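Local coordinates for hypothetical protein TT1823 (Thermus thermophilus, PDB 1ZPW), which probably acts as a metal-dependent Cas2 endoribonuclease of the CRISPR system, which defends the bacterium against viruses and other mobile genetic elements, at residues 13-16 with 17-20; 22-25 with 26-29; 45-48 with 49-53. All coordinates share one frame; numbering follows the deposited sequence. Where two conformers were deposited one is given.

Interaction 1 (13-16 with 17-20); sequences PDDT and RRVK
R18 N, V19 N and K20 N each bond to the carbonyl oxygen four residues back, on D14, D15 and T16, which winds the first turns of the helix 15-26. R17 N lies one position too early for this series and is taken up by a side chain: OD2 of D14 accepts from R17 N at 2.9 Å, nearly straight with an angle of 165° at the hydrogen. D14 is thus the N-cap. Its CG stands opposite the backbone N (chi1 -179°), which brings OD2, by its anti side, to the R17 amide; aspartate suits the place because it is short, and its negative charge would be welcome at the positive end of the helix dipole. The guanidinium of R17 spreads one face over D14, with NH1 3.3 Å from CB. The two charged groups are nearly parallel, and OD2 of D14 lies 3.9 Å from NH1 of R17, a long salt bridge of charge alone; the stronger partner of R17 is D62. This cap begins the first helix of a ferredoxin-like fold, a short loop after the strand that ends with D11, a predicted catalytic magnesium ligand. One residue on, R18 grips D15 end-on, its NH2 2.9 Å and its NH1 3.1 Å from the single oxygen OD1. That oxygen lies near the guanidinium plane, while the carboxylate itself is turned 76° against it; NH1 meets the anti lone pair, NH2 comes from above. I12 O also accepts from R18 NH1. T16 sets its methyl CG2 3.8 Å from CE of K20, an apolar neighbour for the extended lysine chain.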
loop_
_atom_site.group_PDB
_atom_site.type_symbol
_atom_site.label_atom_id
_atom_site.label_comp_id
_atom_site.label_asym_id
_atom_site.label_seq_id
_atom_site.Cartn_x
_atom_site.Cartn_y
_atom_site.Cartn_z
ATOM N N PRO A 13 -12.531 1.663 7.164
ATOM C CA PRO A 13 -13.796 2.429 7.232
ATOM C C PRO A 13 -13.692 3.798 7.855
ATOM O O PRO A 13 -14.470 4.739 7.498
ATOM C CB PRO A 13 -14.762 1.489 7.984
ATOM C CG PRO A 13 -13.907 0.447 8.644
ATOM C CD PRO A 13 -12.602 0.383 7.886
ATOM N N ASP A 14 -12.736 3.950 8.764
ATOM C CA ASP A 14 -12.567 5.183 9.505
ATOM C C ASP A 14 -11.729 6.206 8.760
ATOM O O ASP A 14 -10.576 5.924 8.368
ATOM C CB ASP A 14 -11.932 4.899 10.859
ATOM C CG ASP A 14 -11.764 6.158 11.685
ATOM O OD1 ASP A 14 -12.801 6.653 12.223
ATOM O OD2 ASP A 14 -10.684 6.747 11.846
ATOM N N ASP A 15 -12.282 7.405 8.548
ATOM C CA ASP A 15 -11.558 8.386 7.727
ATOM C C ASP A 15 -10.204 8.803 8.317
ATOM O O ASP A 15 -9.232 8.959 7.580
ATOM C CB ASP A 15 -12.399 9.659 7.512
ATOM C CG ASP A 15 -13.539 9.474 6.531
ATOM O OD1 ASP A 15 -13.636 8.460 5.791
ATOM O OD2 ASP A 15 -14.422 10.366 6.449
ATOM N N THR A 16 -10.161 9.036 9.641
ATOM C CA THR A 16 -8.930 9.470 10.288
ATOM C C THR A 16 -7.827 8.411 10.171
ATOM O O THR A 16 -6.702 8.751 9.818
ATOM C CB THR A 16 -9.182 9.839 11.761
ATOM O OG1 THR A 16 -10.055 10.979 11.820
ATOM C CG2 THR A 16 -7.903 10.332 12.424
ATOM N N ARG A 17 -8.157 7.158 10.459
ATOM C CA ARG A 17 -7.181 6.076 10.293
ATOM C C ARG A 17 -6.749 5.967 8.842
ATOM O O ARG A 17 -5.582 5.730 8.575
ATOM C CB ARG A 17 -7.767 4.747 10.726
ATOM C CG ARG A 17 -8.001 4.692 12.224
ATOM C CD ARG A 17 -8.073 3.286 12.756
ATOM N NE ARG A 17 -9.086 2.471 12.093
ATOM C CZ ARG A 17 -10.374 2.421 12.451
ATOM N NH1 ARG A 17 -10.838 3.183 13.451
ATOM N NH2 ARG A 17 -11.205 1.635 11.785
ATOM N N ARG A 18 -7.674 6.179 7.906
ATOM C CA ARG A 18 -7.313 6.044 6.490
ATOM C C ARG A 18 -6.331 7.132 6.056
ATOM O O ARG A 18 -5.392 6.870 5.303
ATOM C CB ARG A 18 -8.553 6.108 5.595
ATOM C CG ARG A 18 -8.304 5.471 4.198
ATOM C CD ARG A 18 -9.495 5.694 3.233
ATOM N NE ARG A 18 -10.702 5.283 3.914
ATOM C CZ ARG A 18 -11.641 6.110 4.349
ATOM N NH1 ARG A 18 -12.641 5.611 5.055
ATOM N NH2 ARG A 18 -11.578 7.427 4.081
ATOM N N VAL A 19 -6.554 8.355 6.546
ATOM C CA VAL A 19 -5.672 9.473 6.216
ATOM C C VAL A 19 -4.276 9.154 6.768
ATOM O O VAL A 19 -3.271 9.336 6.077
ATOM C CB VAL A 19 -6.186 10.793 6.853
ATOM C CG1 VAL A 19 -5.096 11.828 6.776
ATOM C CG2 VAL A 19 -7.435 11.265 6.083
ATOM N N LYS A 20 -4.229 8.666 8.015
ATOM C CA LYS A 20 -2.921 8.347 8.608
ATOM C C LYS A 20 -2.197 7.240 7.845
ATOM O O LYS A 20 -0.969 7.318 7.604
ATOM C CB LYS A 20 -3.092 7.947 10.067
ATOM C CG LYS A 20 -3.534 9.148 10.917
ATOM C CD LYS A 20 -3.698 8.737 12.358
ATOM C CE LYS A 20 -4.253 9.881 13.161
ATOM N NZ LYS A 20 -4.524 9.412 14.562
#

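Interaction 2 (22-25 with 26-29); sequences ANLL and KSYG
S27 and L24 carry the main polar contact, for O of L24 receives two hydrogen bonds from the same residue. The hydroxyl OG of S27 reaches it at 2.8 Å, lying in the carbonyl plane, and the backbone N of S27 donates to it at 2.9 Å from above that plane. The hydroxyl gets there because OG sits between the backbone N and the carbonyl carbon (chi1 73°), folded back over its own turn; serine suits a position where a short donor can meet a carbonyl near the end of a helix. The remaining backbone bonds record a change of winding. K26 N still reaches four residues back, to O of A22 at 3.1 Å, whereas S27 N and Y28 N reach only three back, Y28 N to O of L25 at 2.9 Å, and the bond from G29 N to the same L25 oxygen is weak. Among apolar contacts, CD1 of L24 meets the ring edge of Y28, 3.8 Å from CE2 and near the ring plane. Beyond this edge the Y28 hydroxyl is bonded to D48. L25 turns into the core against V8, Y10, F37 and L49, as a leucine on the inner side of a helix should, while K26 lies on the exposed side, its chain brushing F37. A tightened last turn of this kind leads the first helix of the ferredoxin-like fold into the strand 29-33.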
loop_
_atom_site.group_PDB
_atom_site.type_symbol
_atom_site.label_atom_id
_atom_site.label_comp_id
_atom_site.label_asym_id
_atom_site.label_seq_id
_atom_site.Cartn_x
_atom_site.Cartn_y
_atom_site.Cartn_z
ATOM N N ALA A 22 -2.644 6.411 4.609
ATOM C CA ALA A 22 -2.174 6.953 3.327
ATOM C C ALA A 22 -0.915 7.790 3.473
ATOM O O ALA A 22 -0.013 7.707 2.636
ATOM C CB ALA A 22 -3.277 7.755 2.626
ATOM N N ASN A 23 -0.851 8.597 4.519
ATOM C CA ASN A 23 0.329 9.405 4.758
ATOM C C ASN A 23 1.537 8.529 5.023
ATOM O O ASN A 23 2.648 8.808 4.546
ATOM C CB ASN A 23 0.087 10.373 5.916
ATOM C CG ASN A 23 -0.870 11.479 5.559
ATOM O OD1 ASN A 23 -1.012 11.849 4.381
ATOM N ND2 ASN A 23 -1.540 12.034 6.572
ATOM N N LEU A 24 1.324 7.439 5.758
ATOM C CA LEU A 24 2.407 6.470 5.963
ATOM C C LEU A 24 2.884 5.860 4.642
ATOM O O LEU A 24 4.086 5.805 4.358
ATOM C CB LEU A 24 1.964 5.406 6.963
ATOM C CG LEU A 24 2.920 4.219 7.081
ATOM C CD1 LEU A 24 4.204 4.728 7.716
ATOM C CD2 LEU A 24 2.302 3.076 7.885
ATOM N N LEU A 25 1.925 5.431 3.810
ATOM C CA LEU A 25 2.278 4.777 2.559
ATOM C C LEU A 25 3.083 5.677 1.600
ATOM O O LEU A 25 3.914 5.179 0.857
ATOM C CB LEU A 25 1.023 4.212 1.867
ATOM C CG LEU A 25 0.402 3.047 2.667
ATOM C CD1 LEU A 25 -0.820 2.497 1.910
ATOM C CD2 LEU A 25 1.388 1.878 2.911
ATOM N N LYS A 26 2.861 6.984 1.677
ATOM C CA LYS A 26 3.645 7.954 0.909
ATOM C C LYS A 26 5.147 7.859 1.168
ATOM O O LYS A 26 5.952 8.184 0.295
ATOM C CB LYS A 26 3.130 9.365 1.195
ATOM C CG LYS A 26 1.750 9.585 0.654
ATOM C CD LYS A 26 1.763 10.090 -0.775
ATOM C CE LYS A 26 0.320 10.298 -1.241
ATOM N NZ LYS A 26 0.187 11.000 -2.522
ATOM N N SER A 27 5.534 7.403 2.362
ATOM C CA SER A 27 6.955 7.271 2.677
ATOM C C SER A 27 7.598 6.062 1.981
ATOM O O SER A 27 8.841 5.927 1.915
ATOM C CB SER A 27 7.203 7.377 4.209
ATOM O OG SER A 27 6.771 6.207 4.845
ATOM N N TYR A 28 6.764 5.186 1.393
ATOM C CA TYR A 28 7.252 3.991 0.722
ATOM C C TYR A 28 6.910 3.904 -0.750
ATOM O O TYR A 28 7.410 3.024 -1.443
ATOM C CB TYR A 28 6.676 2.718 1.357
ATOM C CG TYR A 28 6.967 2.595 2.818
ATOM C CD1 TYR A 28 8.146 2.034 3.267
ATOM C CD2 TYR A 28 6.050 3.081 3.760
ATOM C CE1 TYR A 28 8.402 1.944 4.652
ATOM C CE2 TYR A 28 6.288 2.993 5.093
ATOM C CZ TYR A 28 7.453 2.422 5.539
ATOM O OH TYR A 28 7.649 2.334 6.894
ATOM N N GLY A 29 6.020 4.768 -1.223
ATOM C CA GLY A 29 5.572 4.631 -2.588
ATOM C C GLY A 29 4.547 5.652 -2.958
ATOM O O GLY A 29 4.434 6.698 -2.297
#

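Interaction 3 (45-48 with 49-53); sequences LLED and LRRRA
E47 and D48 each form a salt bridge with an arginine four residues on, R51 and R52. OE2 of E47 lies 3.5 Å from NH1 of R51, with the flat groups turned 60° apart; R51 was modelled in two conformers, so this pairing is less certain. D48 and R52 are held more loosely: OD1 of D48 lies near the guanidinium plane, at its edge, but 3.9 Å from NH1 of R52, and its stronger partner is the hydroxyl of Y28. Packing supplements charge, since CD of R52 comes within 3.6 Å of the same D48 OD1. R50 behaves differently. A bend at chi3 (-50°) turns its guanidinium back along the helix, one face over CA of E47, and brings NH2 to 3.7 Å from CG of L46; arginine, part aliphatic and part charged, suits this partly exposed place, where its side chain also touches I66. Backbone bonds are those of a regular alpha helix, as from R50 N to O of L46 at 2.9 Å. Within the fold, L46 and L49 rest on L41 and I66 of the strands 36-41 and 63-68, A53 packs on L64, and L49, R52 and A53 meet L24 or L25 of the neighbouring helix 15-26.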
loop_
_atom_site.group_PDB
_atom_site.type_symbol
_atom_site.label_atom_id
_atom_site.label_comp_id
_atom_site.label_asym_id
_atom_site.label_seq_id
_atom_site.Cartn_x
_atom_site.Cartn_y
_atom_site.Cartn_z
ATOM N N LEU A 45 12.319 -2.927 4.459
ATOM C CA LEU A 45 11.295 -1.903 4.308
ATOM C C LEU A 45 9.906 -2.487 4.453
ATOM O O LEU A 45 8.990 -1.817 4.936
ATOM C CB LEU A 45 11.412 -1.199 2.959
ATOM C CG LEU A 45 12.546 -0.192 2.781
ATOM C CD1 LEU A 45 12.627 0.192 1.295
ATOM C CD2 LEU A 45 12.357 1.050 3.649
ATOM N N LEU A 46 9.735 -3.711 4.004
ATOM C CA LEU A 46 8.425 -4.379 4.155
ATOM C C LEU A 46 8.093 -4.543 5.636
ATOM O O LEU A 46 6.995 -4.214 6.089
ATOM C CB LEU A 46 8.425 -5.703 3.386
ATOM C CG LEU A 46 7.229 -6.639 3.507
ATOM C CD1 LEU A 46 5.962 -5.883 3.096
ATOM C CD2 LEU A 46 7.487 -7.826 2.602
ATOM N N GLU A 47 9.058 -5.034 6.413
ATOM C CA GLU A 47 8.849 -5.189 7.843
ATOM C C GLU A 47 8.547 -3.838 8.495
ATOM O O GLU A 47 7.709 -3.754 9.368
ATOM C CB GLU A 47 10.110 -5.803 8.454
ATOM C CG GLU A 47 9.956 -6.044 9.928
ATOM C CD GLU A 47 11.242 -6.490 10.597
ATOM O OE1 GLU A 47 11.180 -7.496 11.306
ATOM O OE2 GLU A 47 12.288 -5.833 10.415
ATOM N N ASP A 48 9.243 -2.787 8.057
ATOM C CA ASP A 48 9.051 -1.456 8.607
ATOM C C ASP A 48 7.641 -0.940 8.316
ATOM O O ASP A 48 6.963 -0.375 9.203
ATOM C CB ASP A 48 10.073 -0.491 8.014
ATOM C CG ASP A 48 10.040 0.884 8.674
ATOM O OD1 ASP A 48 9.828 1.893 7.966
ATOM O OD2 ASP A 48 10.234 1.045 9.904
ATOM N N LEU A 49 7.215 -1.138 7.066
ATOM C CA LEU A 49 5.846 -0.785 6.676
ATOM C C LEU A 49 4.822 -1.519 7.557
ATOM O O LEU A 49 3.898 -0.884 8.078
ATOM C CB LEU A 49 5.623 -1.072 5.179
ATOM C CG LEU A 49 4.289 -0.656 4.527
ATOM C CD1 LEU A 49 4.443 -0.643 2.998
ATOM C CD2 LEU A 49 3.156 -1.555 4.905
ATOM N N ARG A 50 4.972 -2.835 7.715
ATOM C CA ARG A 50 4.027 -3.574 8.565
ATOM C C ARG A 50 4.015 -3.083 9.988
ATOM O O ARG A 50 2.938 -2.874 10.579
ATOM C CB ARG A 50 4.315 -5.058 8.575
ATOM C CG ARG A 50 4.098 -5.760 7.260
ATOM C CD ARG A 50 3.942 -7.258 7.475
ATOM N NE ARG A 50 5.071 -7.675 8.308
ATOM C CZ ARG A 50 6.196 -8.219 7.844
ATOM N NH1 ARG A 50 7.188 -8.482 8.699
ATOM N NH2 ARG A 50 6.338 -8.539 6.557
ATOM N N ARG A 51 5.210 -2.880 10.549
ATOM C CA ARG A 51 5.336 -2.428 11.917
ATOM C C ARG A 51 4.622 -1.098 12.135
ATOM O O ARG A 51 3.890 -0.938 13.125
ATOM C CB ARG A 51 6.823 -2.327 12.276
ATOM C CG ARG A 51 7.202 -1.514 13.499
ATOM C CD ARG A 51 8.723 -1.120 13.582
ATOM N NE ARG A 51 9.664 -2.128 13.070
ATOM C CZ ARG A 51 9.918 -3.309 13.660
ATOM N NH1 ARG A 51 10.782 -4.171 13.128
ATOM N NH2 ARG A 51 9.288 -3.630 14.782
ATOM N N ARG A 52 4.790 -0.173 11.193
ATOM C CA ARG A 52 4.198 1.155 11.318
ATOM C C ARG A 52 2.708 1.104 11.013
ATOM O O ARG A 52 1.941 1.826 11.649
ATOM C CB ARG A 52 4.957 2.140 10.418
ATOM C CG ARG A 52 6.418 2.320 10.902
ATOM C CD ARG A 52 7.278 3.255 10.114
ATOM N NE ARG A 52 6.863 4.647 10.252
ATOM C CZ ARG A 52 7.263 5.611 9.418
ATOM N NH1 ARG A 52 8.081 5.325 8.401
ATOM N NH2 ARG A 52 6.843 6.854 9.592
ATOM N N ALA A 53 2.305 0.274 10.052
ATOM C CA ALA A 53 0.876 0.166 9.712
ATOM C C ALA A 53 0.115 -0.418 10.905
ATOM O O ALA A 53 -0.953 0.045 11.264
ATOM C CB ALA A 53 0.670 -0.692 8.465
#

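Overall arrangement
All three contacts are local and follow one another along the chain, so none nests within or crosses another and none closes a long loop. Interaction 1 starts the helix 15-26 just after the strand 4-11, and interaction 2 ends it just before the strand 29-33; their centres lie about 13 Å apart on the same helix. The hairpin of strands 29-33 and 36-41 then leads to interaction 3, in the middle of the helix 43-56. Here the chain comes back on itself: Y28 and L24 of interaction 2 touch D48, L49, R52 and A53 of interaction 3, joining the two helices over the antiparallel sheet. Interactions 1 and 3 do not touch.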